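Local atomic coordinates of dehydrogenase (Chromobacterium violaceum, PDB entry 3Q2I), a protein that probably uses NAD+ to oxidise the UDP-linked N-acetylglucosaminuronic acid sugar, a step required on the way to 2,3-diacetamido-2,3-dideoxy-D-mannuronic acid. Residues A[178-182]-A[220-224]; A[205-211]-A[227-233]. One frame throughout, in Å; residues are numbered along the deposited sequence.

Contact 1: A[178-182]-A[220-224]; sequences RGTWE and IEVED. With NAI (1,4-dihydronicotinamide adenine dinucleotide), chain B.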
loop_
_atom_site.group_PDB
_atom_site.type_symbol
_atom_site.label_atom_id
_atom_site.label_comp_id
_atom_site.label_asym_id
_atom_site.label_seq_id
_atom_site.Cartn_x
_atom_site.Cartn_y
_atom_site.Cartn_z
ATOM N N ARG A 178 -29.164 -12.870 16.351
ATOM C CA ARG A 178 -28.494 -13.863 15.512
ATOM C C ARG A 178 -28.235 -13.223 14.146
ATOM O O ARG A 178 -29.060 -12.468 13.638
ATOM C CB ARG A 178 -29.386 -15.096 15.322
ATOM C CG ARG A 178 -29.493 -15.946 16.632
ATOM C CD ARG A 178 -30.438 -17.102 16.327
ATOM N NE ARG A 178 -30.698 -17.896 17.546
ATOM C CZ ARG A 178 -29.819 -18.704 18.126
ATOM N NH1 ARG A 178 -30.195 -19.396 19.227
ATOM N NH2 ARG A 178 -28.568 -18.818 17.682
ATOM N N GLY A 179 -27.060 -13.541 13.605
ATOM C CA GLY A 179 -26.711 -13.085 12.260
ATOM C C GLY A 179 -26.173 -11.675 12.205
ATOM O O GLY A 179 -26.087 -11.092 11.126
ATOM N N THR A 180 -25.799 -11.097 13.342
ATOM C CA THR A 180 -25.330 -9.715 13.451
ATOM C C THR A 180 -23.845 -9.714 13.809
ATOM O O THR A 180 -23.334 -10.644 14.475
ATOM C CB THR A 180 -26.045 -8.872 14.575
ATOM O OG1 THR A 180 -25.746 -9.408 15.888
ATOM C CG2 THR A 180 -27.537 -8.842 14.360
ATOM N N TRP A 181 -23.084 -8.733 13.298
ATOM C CA TRP A 181 -21.659 -8.716 13.670
ATOM C C TRP A 181 -21.502 -8.499 15.192
ATOM O O TRP A 181 -20.586 -9.039 15.833
ATOM C CB TRP A 181 -20.864 -7.601 12.956
ATOM C CG TRP A 181 -20.803 -7.712 11.484
ATOM C CD1 TRP A 181 -21.352 -6.844 10.556
ATOM C CD2 TRP A 181 -20.157 -8.743 10.720
ATOM N NE1 TRP A 181 -21.106 -7.328 9.277
ATOM C CE2 TRP A 181 -20.323 -8.436 9.353
ATOM C CE3 TRP A 181 -19.420 -9.867 11.056
ATOM C CZ2 TRP A 181 -19.814 -9.249 8.338
ATOM C CZ3 TRP A 181 -18.905 -10.654 10.061
ATOM C CH2 TRP A 181 -19.149 -10.371 8.724
ATOM N N GLU A 182 -22.342 -7.612 15.721
ATOM C CA GLU A 182 -22.090 -7.106 17.085
ATOM C C GLU A 182 -22.341 -8.239 18.076
ATOM O O GLU A 182 -21.612 -8.360 19.079
ATOM C CB GLU A 182 -23.005 -5.935 17.421
ATOM C CG GLU A 182 -22.796 -5.389 18.845
ATOM C CD GLU A 182 -23.546 -4.070 19.122
ATOM O OE1 GLU A 182 -23.180 -3.457 20.152
ATOM O OE2 GLU A 182 -24.406 -3.658 18.308
ATOM N N ILE A 220 -28.952 -11.742 6.275
ATOM C CA ILE A 220 -28.230 -11.476 7.508
ATOM C C ILE A 220 -27.040 -10.606 7.087
ATOM O O ILE A 220 -26.753 -10.549 5.917
ATOM C CB ILE A 220 -27.672 -12.750 8.141
ATOM C CG1 ILE A 220 -26.798 -13.539 7.144
ATOM C CG2 ILE A 220 -28.817 -13.652 8.620
ATOM C CD1 ILE A 220 -26.326 -14.872 7.679
ATOM N N GLU A 221 -26.380 -9.997 8.044
ATOM C CA GLU A 221 -25.249 -9.144 7.653
ATOM C C GLU A 221 -23.911 -9.867 7.769
ATOM O O GLU A 221 -22.979 -9.462 7.089
ATOM C CB GLU A 221 -25.296 -7.852 8.441
ATOM C CG GLU A 221 -24.797 -8.092 9.841
ATOM C CD GLU A 221 -24.669 -6.794 10.601
ATOM O OE1 GLU A 221 -24.808 -6.858 11.850
ATOM O OE2 GLU A 221 -24.420 -5.743 9.923
ATOM N N VAL A 222 -23.841 -10.965 8.524
ATOM C CA VAL A 222 -22.646 -11.797 8.622
ATOM C C VAL A 222 -22.502 -12.833 7.496
ATOM O O VAL A 222 -23.426 -13.037 6.694
ATOM C CB VAL A 222 -22.571 -12.539 10.001
ATOM C CG1 VAL A 222 -22.655 -11.510 11.158
ATOM C CG2 VAL A 222 -23.675 -13.623 10.077
ATOM N N GLU A 223 -21.330 -13.438 7.340
ATOM C CA GLU A 223 -21.118 -14.412 6.281
ATOM C C GLU A 223 -21.877 -15.699 6.486
ATOM O O GLU A 223 -21.944 -16.210 7.626
ATOM C CB GLU A 223 -19.618 -14.665 6.022
ATOM C CG GLU A 223 -18.896 -15.621 7.027
ATOM C CD GLU A 223 -18.601 -15.086 8.410
ATOM O OE1 GLU A 223 -18.810 -13.895 8.701
ATOM O OE2 GLU A 223 -18.111 -15.866 9.275
ATOM N N ASP A 224 -22.433 -16.217 5.397
ATOM C CA ASP A 224 -22.875 -17.596 5.364
ATOM C C ASP A 224 -21.908 -18.566 4.740
ATOM O O ASP A 224 -22.136 -19.789 4.771
ATOM C CB ASP A 224 -24.314 -17.741 4.779
ATOM C CG ASP A 224 -24.419 -17.221 3.347
ATOM O OD1 ASP A 224 -23.398 -17.236 2.604
ATOM O OD2 ASP A 224 -25.546 -16.827 2.979
HETATM P PA NAI B . -30.710 -18.087 22.701
HETATM O O1A NAI B . -31.191 -16.944 21.904
HETATM O O2A NAI B . -31.500 -19.468 22.645
HETATM O O5B NAI B . -30.559 -17.754 24.238
HETATM C C5B NAI B . -30.795 -16.394 24.469
HETATM C C4B NAI B . -31.029 -16.201 25.960
HETATM O O4B NAI B . -30.365 -15.058 26.528
HETATM C C3B NAI B . -32.506 -15.839 25.797
HETATM O O3B NAI B . -33.322 -16.630 26.672
HETATM C C2B NAI B . -32.559 -14.311 25.967
HETATM O O2B NAI B . -33.792 -13.815 26.472
HETATM C C1B NAI B . -31.415 -14.173 27.000
HETATM N N9A NAI B . -30.930 -12.822 27.156
HETATM C C8A NAI B . -30.645 -11.929 26.151
HETATM N N7A NAI B . -30.163 -10.843 26.687
HETATM C C5A NAI B . -30.013 -11.000 28.045
HETATM C C6A NAI B . -29.576 -10.190 29.114
HETATM N N6A NAI B . -29.092 -8.914 28.918
HETATM N N1A NAI B . -29.628 -10.690 30.360
HETATM C C2A NAI B . -30.099 -11.903 30.562
HETATM N N3A NAI B . -30.535 -12.724 29.608
HETATM C C4A NAI B . -30.523 -12.272 28.337
HETATM O O3 NAI B . -29.213 -18.393 22.249
HETATM P PN NAI B . -28.377 -19.678 22.457
HETATM O O1N NAI B . -28.379 -20.531 21.220
HETATM O O2N NAI B . -28.646 -20.427 23.785
HETATM O O5D NAI B . -26.820 -19.217 22.352
HETATM C C5D NAI B . -26.410 -18.716 23.603
HETATM C C4D NAI B . -24.892 -18.572 23.670
HETATM O O4D NAI B . -24.394 -19.919 23.636
HETATM C C3D NAI B . -24.245 -17.916 22.417
HETATM O O3D NAI B . -23.070 -17.248 22.881
HETATM C C2D NAI B . -23.812 -19.113 21.563
HETATM O O2D NAI B . -22.649 -18.834 20.788
HETATM C C1D NAI B . -23.451 -20.201 22.617
HETATM N N1N NAI B . -23.584 -21.548 22.113
HETATM C C2N NAI B . -22.593 -22.399 22.275
HETATM C C3N NAI B . -22.625 -23.695 21.746
HETATM C C7N NAI B . -21.516 -24.650 21.965
HETATM O O7N NAI B . -21.241 -25.590 21.243
HETATM N N7N NAI B . -20.702 -24.506 23.053
HETATM C C4N NAI B . -23.732 -24.028 20.939
HETATM C C5N NAI B . -24.791 -23.139 20.889
HETATM C C6N NAI B . -24.704 -21.899 21.468
HETATM O O HOH W 1 -22.762 -5.619 7.465
HETATM O O HOH W 2 -24.073 -5.631 14.312
#

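Contact 2: A[205-211]-A[227-233]; sequences PVESVQA and TVSVKWR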
loop_
_atom_site.group_PDB
_atom_site.type_symbol
_atom_site.label_atom_id
_atom_site.label_comp_id
_atom_site.label_asym_id
_atom_site.label_seq_id
_atom_site.Cartn_x
_atom_site.Cartn_y
_atom_site.Cartn_z
ATOM N N PRO A 205 1.085 -22.596 16.362
ATOM C CA PRO A 205 0.956 -21.155 16.166
ATOM C C PRO A 205 0.823 -20.794 14.695
ATOM O O PRO A 205 1.635 -21.221 13.876
ATOM C CB PRO A 205 2.285 -20.619 16.697
ATOM C CG PRO A 205 2.724 -21.690 17.734
ATOM C CD PRO A 205 2.295 -22.973 17.122
ATOM N N VAL A 206 -0.159 -19.933 14.399
ATOM C CA VAL A 206 -0.425 -19.443 13.048
ATOM C C VAL A 206 0.386 -18.164 12.834
ATOM O O VAL A 206 0.517 -17.304 13.729
ATOM C CB VAL A 206 -1.937 -19.203 12.850
ATOM C CG1 VAL A 206 -2.183 -18.389 11.540
ATOM C CG2 VAL A 206 -2.702 -20.556 12.893
ATOM N N GLU A 207 0.957 -18.036 11.651
ATOM C CA GLU A 207 1.702 -16.846 11.247
ATOM C C GLU A 207 0.790 -15.814 10.595
ATOM O O GLU A 207 0.768 -14.668 11.030
ATOM C CB GLU A 207 2.787 -17.228 10.225
ATOM C CG GLU A 207 3.649 -16.018 9.878
ATOM C CD GLU A 207 4.861 -16.395 9.077
ATOM O OE1 GLU A 207 4.903 -16.100 7.874
ATOM O OE2 GLU A 207 5.742 -17.071 9.635
ATOM N N SER A 208 -0.069 -16.258 9.663
ATOM C CA SER A 208 -0.921 -15.278 8.950
ATOM C C SER A 208 -2.086 -16.022 8.292
ATOM O O SER A 208 -2.019 -17.270 8.130
ATOM C CB SER A 208 -0.117 -14.439 7.947
ATOM O OG SER A 208 0.381 -15.257 6.871
ATOM N N VAL A 209 -3.105 -15.249 7.926
ATOM C CA VAL A 209 -4.221 -15.798 7.166
ATOM C C VAL A 209 -4.549 -14.871 6.010
ATOM O O VAL A 209 -4.287 -13.663 6.049
ATOM C CB VAL A 209 -5.473 -15.954 8.074
ATOM C CG1 VAL A 209 -5.180 -16.910 9.237
ATOM C CG2 VAL A 209 -5.958 -14.587 8.585
ATOM N N GLN A 210 -5.252 -15.449 5.008
ATOM C CA GLN A 210 -5.836 -14.673 3.896
ATOM C C GLN A 210 -7.245 -15.216 3.676
ATOM O O GLN A 210 -7.386 -16.414 3.425
ATOM C CB GLN A 210 -5.059 -14.962 2.601
ATOM C CG GLN A 210 -3.629 -14.526 2.717
ATOM C CD GLN A 210 -2.706 -15.175 1.671
ATOM O OE1 GLN A 210 -1.631 -14.666 1.393
ATOM N NE2 GLN A 210 -3.127 -16.307 1.108
ATOM N N ALA A 211 -8.276 -14.390 3.776
ATOM C CA ALA A 211 -9.647 -14.899 3.829
ATOM C C ALA A 211 -10.568 -14.216 2.820
ATOM O O ALA A 211 -10.297 -13.081 2.406
ATOM C CB ALA A 211 -10.215 -14.867 5.245
ATOM N N THR A 227 -13.822 -18.872 3.055
ATOM C CA THR A 227 -12.664 -19.710 2.903
ATOM C C THR A 227 -11.447 -18.941 3.422
ATOM O O THR A 227 -11.410 -17.711 3.315
ATOM C CB THR A 227 -12.478 -20.183 1.440
ATOM O OG1 THR A 227 -11.433 -21.153 1.400
ATOM C CG2 THR A 227 -12.212 -19.028 0.417
ATOM N N VAL A 228 -10.559 -19.657 4.095
ATOM C CA VAL A 228 -9.367 -18.984 4.620
ATOM C C VAL A 228 -8.148 -19.804 4.262
ATOM O O VAL A 228 -8.154 -21.006 4.536
ATOM C CB VAL A 228 -9.455 -18.754 6.123
ATOM C CG1 VAL A 228 -9.715 -20.037 6.903
ATOM C CG2 VAL A 228 -8.229 -17.986 6.612
ATOM N N SER A 229 -7.124 -19.152 3.697
ATOM C CA SER A 229 -5.780 -19.699 3.460
ATOM C C SER A 229 -4.986 -19.423 4.756
ATOM O O SER A 229 -5.034 -18.284 5.263
ATOM C CB SER A 229 -5.166 -18.855 2.286
ATOM O OG SER A 229 -5.926 -19.018 1.127
ATOM N N VAL A 230 -4.287 -20.445 5.295
ATOM C CA VAL A 230 -3.567 -20.302 6.546
ATOM C C VAL A 230 -2.092 -20.699 6.371
ATOM O O VAL A 230 -1.758 -21.730 5.722
ATOM C CB VAL A 230 -4.180 -21.264 7.587
ATOM C CG1 VAL A 230 -3.463 -21.134 8.981
ATOM C CG2 VAL A 230 -5.666 -20.983 7.742
ATOM N N LYS A 231 -1.195 -19.907 6.986
ATOM C CA LYS A 231 0.227 -20.201 7.041
ATOM C C LYS A 231 0.645 -20.327 8.483
ATOM O O LYS A 231 0.422 -19.383 9.249
ATOM C CB LYS A 231 1.105 -19.173 6.303
ATOM C CG LYS A 231 2.605 -19.497 6.494
ATOM C CD LYS A 231 3.459 -18.452 5.819
ATOM C CE LYS A 231 4.933 -18.721 6.157
ATOM N NZ LYS A 231 5.813 -17.598 5.740
ATOM N N TRP A 232 1.219 -21.471 8.876
ATOM C CA TRP A 232 1.702 -21.671 10.249
ATOM C C TRP A 232 3.154 -21.235 10.352
ATOM O O TRP A 232 3.897 -21.201 9.349
ATOM C CB TRP A 232 1.523 -23.174 10.624
ATOM C CG TRP A 232 0.166 -23.499 11.105
ATOM C CD1 TRP A 232 -0.253 -23.488 12.412
ATOM C CD2 TRP A 232 -0.979 -23.920 10.333
ATOM N NE1 TRP A 232 -1.567 -23.838 12.489
ATOM C CE2 TRP A 232 -2.053 -24.095 11.238
ATOM C CE3 TRP A 232 -1.209 -24.151 8.974
ATOM C CZ2 TRP A 232 -3.303 -24.531 10.839
ATOM C CZ3 TRP A 232 -2.444 -24.584 8.585
ATOM C CH2 TRP A 232 -3.494 -24.750 9.505
ATOM N N ARG A 233 3.570 -20.833 11.575
ATOM C CA ARG A 233 4.948 -20.421 11.809
ATOM C C ARG A 233 5.928 -21.554 11.508
ATOM O O ARG A 233 7.070 -21.284 11.157
ATOM C CB ARG A 233 5.144 -19.970 13.251
ATOM C CG ARG A 233 4.246 -18.811 13.654
ATOM C CD ARG A 233 4.817 -18.165 14.929
ATOM N NE ARG A 233 3.862 -17.163 15.401
ATOM C CZ ARG A 233 3.804 -15.958 14.840
ATOM N NH1 ARG A 233 2.937 -15.049 15.309
ATOM N NH2 ARG A 233 4.593 -15.692 13.799
HETATM O O HOH W 3 6.610 -16.929 12.060
HETATM O O HOH W 4 7.716 -16.849 8.178
#

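Contact 1: A[178-182]-A[220-224]
The indole of W181 and the side chains of E221 and V222 form the tight part of this loop-to-loop contact. V222 CG1 lies over the six-membered ring, 3.9 Å from its centroid and 22° off the normal, a CH-pi contact. E221 CG makes a second, off-centre CH-pi contact with the five-membered ring. With CG turned between its backbone N and carbonyl carbon (chi1 77°) and the chain extended beyond, E221 brings OE1 to within 2.9 Å of W181 N. That hydrogen bond enters from above the carboxylate plane, 47° out of it. E223 OE1 approaches W181 CZ3 obliquely at 3.5 Å, while its OE2 is held by Y339 OH and F188 N. On the backbone side, G179 O accepts E221 N at 3.3 Å and, weakly, V222 N.

The looser side is hydrated, although P205 and Y354 of a neighbouring subunit also approach E221 and W181. One water bridges W181 NE1, at the indole edge, to E221 OE2; another joins E182 N to E221 OE1.

The extended chain of R178 carries its guanidinium off from 220-224, and NH1 bonds to NAI O1N at 2.9 Å. Two loops of the C-terminal alpha/beta domain thus meet beside the dinucleotide pyrophosphate, at the edge of the cofactor site.

Contact 2: A[205-211]-A[227-233]
E207 and K231 lie side by side and point the same way, both extended, which brings K231 NZ to E207 OE1 at 2.8 Å. This salt bridge meets the oxygen on its syn side, 27° out of the carboxylate plane. R233 crosses E207 obliquely, with guanidinium and carboxylate planes 40° apart; their charged atoms do not touch, but a water links E207 OE2 to R233 NH2. One face of the guanidinium lies over V206 O and E207 CA, while its NH1 bonds to L350 O.

Beside the bulge, V206 straddles two partners. Its CG2 sits over the five-membered ring of W232, 3.9 Å from the centroid, and its CG1, anti to the backbone N, reaches V230 CG1 at 4.0 Å. Further along, V228 CG2 packs against V209 CB and A211 CB, a row covered by helix 325-344.

The backbones run antiparallel, 159° between strand directions. Q210 and S229 exchange paired N-H...O bonds, whereas K231 O accepts both E207 N, at 2.8 Å, and S208 N, at 3.2 Å. E207 and S208 therefore both face K231, a classic beta bulge that shifts the register by one. The chemistry implies a division of labour: apolar groups of V209, A211, V228 and V230 share one face, the polar face of S208, Q210, S229 and K231 turns to Y212 of a neighbouring subunit, and at the bulge a hydrated ion pair joins the strands.

Contacts 1 and 2 lie about 23 Å apart, centre to centre, within the same C-terminal alpha/beta domain. Along the chain their segments alternate: 178-182, 205-211, 220-224, 227-233. Helices 187-191 and 193-203 separate the first two, and the loop carrying 220-224 connects strands 206-214 and 225-232, the hairpin that contact 2 joins within the mixed sheet. Contact 1 therefore sets the hairpin's connecting loop against the loop bearing cofactor-bound R178, while contact 2 lies further along the same two strands. The assembly brings the regions together again: E221 packs on P205 and R233 of another subunit, so the cofactor-side loops and the hairpin both take part in subunit packing.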